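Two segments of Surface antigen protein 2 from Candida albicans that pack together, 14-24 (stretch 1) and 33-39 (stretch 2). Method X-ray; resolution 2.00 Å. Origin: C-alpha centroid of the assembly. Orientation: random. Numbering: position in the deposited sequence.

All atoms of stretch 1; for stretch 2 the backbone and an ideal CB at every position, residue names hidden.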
ATOM      1  N   SER A  14      14.299  14.419 -14.266  1.00 27.71           N
ATOM      2  CA  SER A  14      14.612  15.688 -13.613  1.00 34.90           C
ATOM      3  C   SER A  14      14.051  15.722 -12.196  1.00 27.94           C
ATOM      4  O   SER A  14      14.733  16.096 -11.261  1.00 31.41           O
ATOM      5  CB  SER A  14      14.042  16.854 -14.422  1.00 34.04           C
ATOM      6  OG  SER A  14      14.505  16.798 -15.758  1.00 52.13           O
ATOM      7  N   ILE A  15      12.788  15.337 -12.062  1.00 24.92           N
ATOM      8  CA  ILE A  15      12.120  15.239 -10.779  1.00 26.58           C
ATOM      9  C   ILE A  15      11.907  13.751 -10.480  1.00 24.17           C
ATOM     10  O   ILE A  15      12.583  13.167  -9.644  1.00 27.14           O
ATOM     11  CB  ILE A  15      10.765  15.990 -10.783  1.00 22.53           C
ATOM     12  CG1 ILE A  15      10.965  17.475 -11.101  1.00 23.92           C
ATOM     13  CG2 ILE A  15      10.041  15.821  -9.454  1.00 26.68           C
ATOM     14  CD1 ILE A  15       9.631  18.228 -11.354  1.00 25.88           C
ATOM     15  N   ASN A  16      10.954  13.148 -11.178  1.00 20.75           N
ATOM     16  CA  ASN A  16      10.781  11.702 -11.162  1.00 20.39           C
ATOM     17  C   ASN A  16       9.984  11.267 -12.400  1.00 19.35           C
ATOM     18  O   ASN A  16       9.519  12.108 -13.162  1.00 20.60           O
ATOM     19  CB  ASN A  16      10.110  11.236  -9.858  1.00 20.72           C
ATOM     20  CG  ASN A  16       8.717  11.831  -9.645  1.00 22.76           C
ATOM     21  OD1 ASN A  16       7.804  11.600 -10.432  1.00 19.49           O
ATOM     22  ND2 ASN A  16       8.546  12.564  -8.550  1.00 21.09           N
ATOM     23  N   GLY A  17       9.847   9.959 -12.604  1.00 20.83           N
ATOM     24  CA  GLY A  17       9.235   9.437 -13.814  1.00 22.38           C
ATOM     25  C   GLY A  17       7.775   9.810 -14.002  1.00 22.12           C
ATOM     26  O   GLY A  17       7.290   9.858 -15.131  1.00 21.68           O
ATOM     27  N   PHE A  18       7.076  10.078 -12.904  1.00 17.60           N
ATOM     28  CA  PHE A  18       5.678  10.509 -12.959  1.00 16.82           C
ATOM     29  C   PHE A  18       5.595  12.008 -13.224  1.00 18.67           C
ATOM     30  O   PHE A  18       4.958  12.447 -14.173  1.00 19.55           O
ATOM     31  CB  PHE A  18       4.976  10.142 -11.658  1.00 18.39           C
ATOM     32  CG  PHE A  18       3.549  10.672 -11.527  1.00 21.81           C
ATOM     33  CD1 PHE A  18       2.498  10.071 -12.201  1.00 22.45           C
ATOM     34  CD2 PHE A  18       3.266  11.739 -10.677  1.00 22.26           C
ATOM     35  CE1 PHE A  18       1.178  10.548 -12.058  1.00 19.57           C
ATOM     36  CE2 PHE A  18       1.955  12.219 -10.521  1.00 18.48           C
ATOM     37  CZ  PHE A  18       0.911  11.613 -11.205  1.00 17.19           C
ATOM     38  N   ALA A  19       6.256  12.783 -12.373  1.00 18.30           N
ATOM     39  CA  ALA A  19       6.287  14.233 -12.493  1.00 16.48           C
ATOM     40  C   ALA A  19       6.766  14.735 -13.853  1.00 19.31           C
ATOM     41  O   ALA A  19       6.176  15.663 -14.400  1.00 19.44           O
ATOM     42  CB  ALA A  19       7.166  14.816 -11.400  1.00 23.80           C
ATOM     43  N   ASP A  20       7.833  14.139 -14.391  1.00 17.26           N
ATOM     44  CA  ASP A  20       8.427  14.626 -15.620  1.00 19.62           C
ATOM     45  C   ASP A  20       7.407  14.583 -16.760  1.00 22.30           C
ATOM     46  O   ASP A  20       7.485  15.356 -17.692  1.00 23.27           O
ATOM     47  CB  ASP A  20       9.675  13.798 -16.009  1.00 25.67           C
ATOM     48  CG  ASP A  20      10.925  14.180 -15.200  1.00 25.28           C
ATOM     49  OD1 ASP A  20      10.781  14.750 -14.094  1.00 21.48           O
ATOM     50  OD2 ASP A  20      12.062  13.926 -15.682  1.00 29.82           O
ATOM     51  N   ARG A  21       6.459  13.662 -16.701  1.00 18.58           N
ATOM     52  CA  ARG A  21       5.506  13.531 -17.795  1.00 19.12           C
ATOM     53  C   ARG A  21       4.487  14.660 -17.847  1.00 20.57           C
ATOM     54  O   ARG A  21       3.986  14.986 -18.917  1.00 19.44           O
ATOM     55  CB  ARG A  21       4.755  12.206 -17.689  1.00 21.42           C
ATOM     56  CG  ARG A  21       5.631  10.981 -17.752  1.00 18.82           C
ATOM     57  CD  ARG A  21       6.412  10.839 -19.090  1.00 22.01           C
ATOM     58  NE  ARG A  21       7.414   9.840 -18.809  1.00 43.71           N
ATOM     59  CZ  ARG A  21       8.682  10.092 -18.534  1.00 36.45           C
ATOM     60  NH1 ARG A  21       9.175  11.316 -18.621  1.00 30.74           N
ATOM     61  NH2 ARG A  21       9.471   9.082 -18.230  1.00 45.45           N
ATOM     62  N   ILE A  22       4.196  15.269 -16.702  1.00 19.62           N
ATOM     63  CA  ILE A  22       3.063  16.194 -16.614  1.00 23.44           C
ATOM     64  C   ILE A  22       3.363  17.546 -15.958  1.00 21.32           C
ATOM     65  O   ILE A  22       2.468  18.397 -15.850  1.00 21.04           O
ATOM     66  CB  ILE A  22       1.895  15.503 -15.845  1.00 19.77           C
ATOM     67  CG1 ILE A  22       2.308  15.160 -14.424  1.00 17.22           C
ATOM     68  CG2 ILE A  22       1.464  14.218 -16.556  1.00 21.96           C
ATOM     69  CD1 ILE A  22       1.166  14.530 -13.568  1.00 26.67           C
ATOM     70  N   TYR A  23       4.608  17.755 -15.544  1.00 18.97           N
ATOM     71  CA  TYR A  23       4.941  18.885 -14.695  1.00 25.24           C
ATOM     72  C   TYR A  23       4.569  20.201 -15.354  1.00 20.97           C
ATOM     73  O   TYR A  23       4.060  21.109 -14.693  1.00 21.86           O
ATOM     74  CB  TYR A  23       6.437  18.892 -14.335  1.00 23.19           C
ATOM     75  CG  TYR A  23       6.764  19.923 -13.272  1.00 20.20           C
ATOM     76  CD1 TYR A  23       6.453  19.687 -11.942  1.00 22.77           C
ATOM     77  CD2 TYR A  23       7.364  21.138 -13.602  1.00 22.18           C
ATOM     78  CE1 TYR A  23       6.736  20.620 -10.963  1.00 24.37           C
ATOM     79  CE2 TYR A  23       7.655  22.080 -12.631  1.00 26.07           C
ATOM     80  CZ  TYR A  23       7.339  21.814 -11.311  1.00 26.23           C
ATOM     81  OH  TYR A  23       7.616  22.742 -10.335  1.00 30.73           O
ATOM     82  N   ASP A  24       4.827  20.330 -16.631  1.00 23.49           N
ATOM     83  CA  ASP A  24       4.540  21.548 -17.350  1.00 25.70           C
ATOM     84  C   ASP A  24       3.075  21.751 -17.709  1.00 25.00           C
ATOM     85  O   ASP A  24       2.708  22.795 -18.089  1.00 25.33           O
ATOM     86  CB  ASP A  24       5.371  21.613 -18.604  1.00 36.19           C
ATOM     87  CG  ASP A  24       6.808  21.779 -18.317  1.00 42.81           C
ATOM     88  OD1 ASP A  24       7.166  22.362 -17.299  1.00 44.52           O
ATOM     89  OD2 ASP A  24       7.583  21.316 -19.113  1.00 50.53           O
ATOM     90  N   UNK A  33       3.077  19.061  -5.363  1.00 17.15           N
ATOM     91  CA  UNK A  33       2.557  17.770  -4.977  1.00 20.94           C
ATOM     92  C   UNK A  33       3.286  16.611  -5.673  1.00 21.03           C
ATOM     93  O   UNK A  33       3.452  15.553  -5.071  1.00 18.31           O
ATOM     94  CB  UNK A  33       1.060  17.709  -5.286  1.00 20.94           C
ATOM     95  N   UNK A  34       3.729  16.805  -6.917  1.00 17.79           N
ATOM     96  CA  UNK A  34       4.350  15.718  -7.674  1.00 16.36           C
ATOM     97  C   UNK A  34       5.848  15.564  -7.397  1.00 23.70           C
ATOM     98  O   UNK A  34       6.477  14.636  -7.901  1.00 23.63           O
ATOM     99  CB  UNK A  34       4.133  15.949  -9.171  1.00 16.36           C
ATOM    100  N   UNK A  35       6.400  16.464  -6.587  1.00 17.41           N
ATOM    101  CA  UNK A  35       7.805  16.414  -6.185  1.00 21.59           C
ATOM    102  C   UNK A  35       8.010  15.498  -4.974  1.00 29.32           C
ATOM    103  O   UNK A  35       9.073  15.491  -4.351  1.00 27.99           O
ATOM    104  CB  UNK A  35       8.312  17.822  -5.868  1.00 21.59           C
ATOM    105  N   UNK A  36       6.972  14.737  -4.643  1.00 24.25           N
ATOM    106  CA  UNK A  36       7.005  13.742  -3.583  1.00 24.27           C
ATOM    107  C   UNK A  36       8.226  12.820  -3.728  1.00 23.94           C
ATOM    108  O   UNK A  36       8.543  12.363  -4.829  1.00 19.69           O
ATOM    109  CB  UNK A  36       5.714  12.921  -3.593  1.00 24.27           C
ATOM    110  N   UNK A  37       8.909  12.544  -2.624  1.00 23.52           N
ATOM    111  CA  UNK A  37      10.056  11.640  -2.650  1.00 26.50           C
ATOM    112  C   UNK A  37       9.667  10.232  -3.080  1.00 26.98           C
ATOM    113  O   UNK A  37       8.632   9.727  -2.680  1.00 23.55           O
ATOM    114  CB  UNK A  37      10.719  11.594  -1.272  1.00 26.50           C
ATOM    115  N   UNK A  38      10.512   9.592  -3.880  1.00 22.46           N
ATOM    116  CA  UNK A  38      10.260   8.218  -4.321  1.00 20.58           C
ATOM    117  C   UNK A  38      10.994   7.180  -3.471  1.00 22.25           C
ATOM    118  O   UNK A  38      10.927   5.977  -3.737  1.00 24.78           O
ATOM    119  CB  UNK A  38      10.672   8.061  -5.786  1.00 20.58           C
ATOM    120  N   UNK A  39      11.669   7.647  -2.424  1.00 30.62           N
ATOM    121  CA  UNK A  39      12.558   6.810  -1.629  1.00 36.50           C
ATOM    122  C   UNK A  39      11.839   5.740  -0.791  1.00 39.07           C
ATOM    123  O   UNK A  39      12.442   4.738  -0.424  1.00 41.15           O
ATOM    124  CB  UNK A  39      13.386   7.703  -0.702  1.00 36.50           C
TER

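At position 33 the ideal CB has no atom of stretch 1 within 5.5 Å, so the visible atoms set no preference. Cys33 is deposited, bonded covalently to a group elsewhere in the structure.

Position 34 is the most constrained. Its CA-to-CB bond points toward stretch 1. The ideal CB sits 3.9 Å from Ala19 CB, 4.5 Å from Phe18 CE2 and 5.2 Å from Tyr23 CD1, so the surroundings are a methyl group and two aromatic rings. A compact or branched apolar side chain would suit: alanine would fit with less contact, while valine or isoleucine could reach in two directions. The residue is Val34, chi1 in the m well. CG1 approaches Phe18 CE2 at 3.9 Å; CG2 lies 3.7 Å from Ala19 CB and 3.8 Å from Tyr23 CD1, at the edge of the tyrosine ring. The backbone adds a bond: Asn16 ND2 donates to Val34 O (3.0 Å, 149°). Because Asn16 OD1 accepts from Ala19 N at 2.8 Å in a capping bond, one amide both caps the turn into the helix and ties it to stretch 2.

At position 35 CA-to-CB points sideways, and the ideal CB is 4.5 Å from Ile15 CG2. A long side chain could run past Ile15 to the Tyr23 hydroxyl, 6.7 Å from the ideal CB to Tyr23 OH, though one leading to open space would be as possible: lysine, arginine, glutamine or methionine are all plausible. Lys35 is deposited, with chi1 m and chi2 to chi4 all t. Its CG lies 4.1 Å from Ile15 CG2, and the extended chain brings CE to 3.3 Å from Tyr23 OH.

Position 36 also points sideways, with nothing of stretch 1 within 5.5 Å of its ideal CB; many side chains would do. Gln36 leads its end away. A water accepts from Asn16 ND2 at 3.0 Å and donates to Gln36 O at 2.7 Å, bridging the stretches.

Position 37 points away and leaves the choice open. Ser37 is deposited and makes no contact with stretch 1.

Position 38 points toward stretch 1, but its ideal CB stands 5.2 Å from Asn16 CB, leaving room for a small or medium side chain such as threonine, valine or serine. In Thr38 (chi1 p) the methyl CG2 closes to 3.9 Å from Asn16 CB.

At position 39 nothing of stretch 1 lies within 5.5 Å of the ideal CB, so almost any side chain would do; the residue is Ser39. Ser39 OG shares a hydrogen bond with Ser37 OG at 2.8 Å, in which either could be the donor.

Stretch 2 33-39: CVKQSTS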
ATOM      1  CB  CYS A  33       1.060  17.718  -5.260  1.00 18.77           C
ATOM      2  SG  CYS A  33       0.148  18.932  -4.324  1.00 26.35           S
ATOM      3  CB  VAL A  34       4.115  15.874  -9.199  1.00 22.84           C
ATOM      4  CG1 VAL A  34       2.605  15.907  -9.498  1.00 19.16           C
ATOM      5  CG2 VAL A  34       4.800  17.105  -9.767  1.00 18.05           C
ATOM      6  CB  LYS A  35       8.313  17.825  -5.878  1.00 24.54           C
ATOM      7  CG  LYS A  35       8.314  18.753  -7.083  1.00 25.87           C
ATOM      8  CD  LYS A  35       8.834  20.137  -6.712  1.00 30.67           C
ATOM      9  CE  LYS A  35       8.971  21.038  -7.915  1.00 34.81           C
ATOM     10  NZ  LYS A  35       9.511  22.374  -7.539  1.00 42.42           N
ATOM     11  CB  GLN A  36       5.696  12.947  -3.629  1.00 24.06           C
ATOM     12  CG  GLN A  36       5.530  11.861  -2.598  1.00 31.22           C
ATOM     13  CD  GLN A  36       5.255  12.445  -1.237  1.00 40.38           C
ATOM     14  OE1 GLN A  36       4.661  13.528  -1.133  1.00 29.54           O
ATOM     15  NE2 GLN A  36       5.640  11.716  -0.174  1.00 33.73           N
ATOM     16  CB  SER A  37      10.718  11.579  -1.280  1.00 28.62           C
ATOM     17  OG  SER A  37      11.711  10.575  -1.281  1.00 29.91           O
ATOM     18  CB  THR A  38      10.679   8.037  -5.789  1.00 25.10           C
ATOM     19  OG1 THR A  38      12.072   8.326  -5.923  1.00 24.89           O
ATOM     20  CG2 THR A  38       9.912   8.973  -6.673  1.00 23.78           C
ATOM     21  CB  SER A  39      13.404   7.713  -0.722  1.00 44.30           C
ATOM     22  OG  SER A  39      12.586   8.425   0.195  1.00 58.48           O
TER
HETATM   23  O   HOH W   1      10.677  12.867  -6.461  1.00 22.23           O
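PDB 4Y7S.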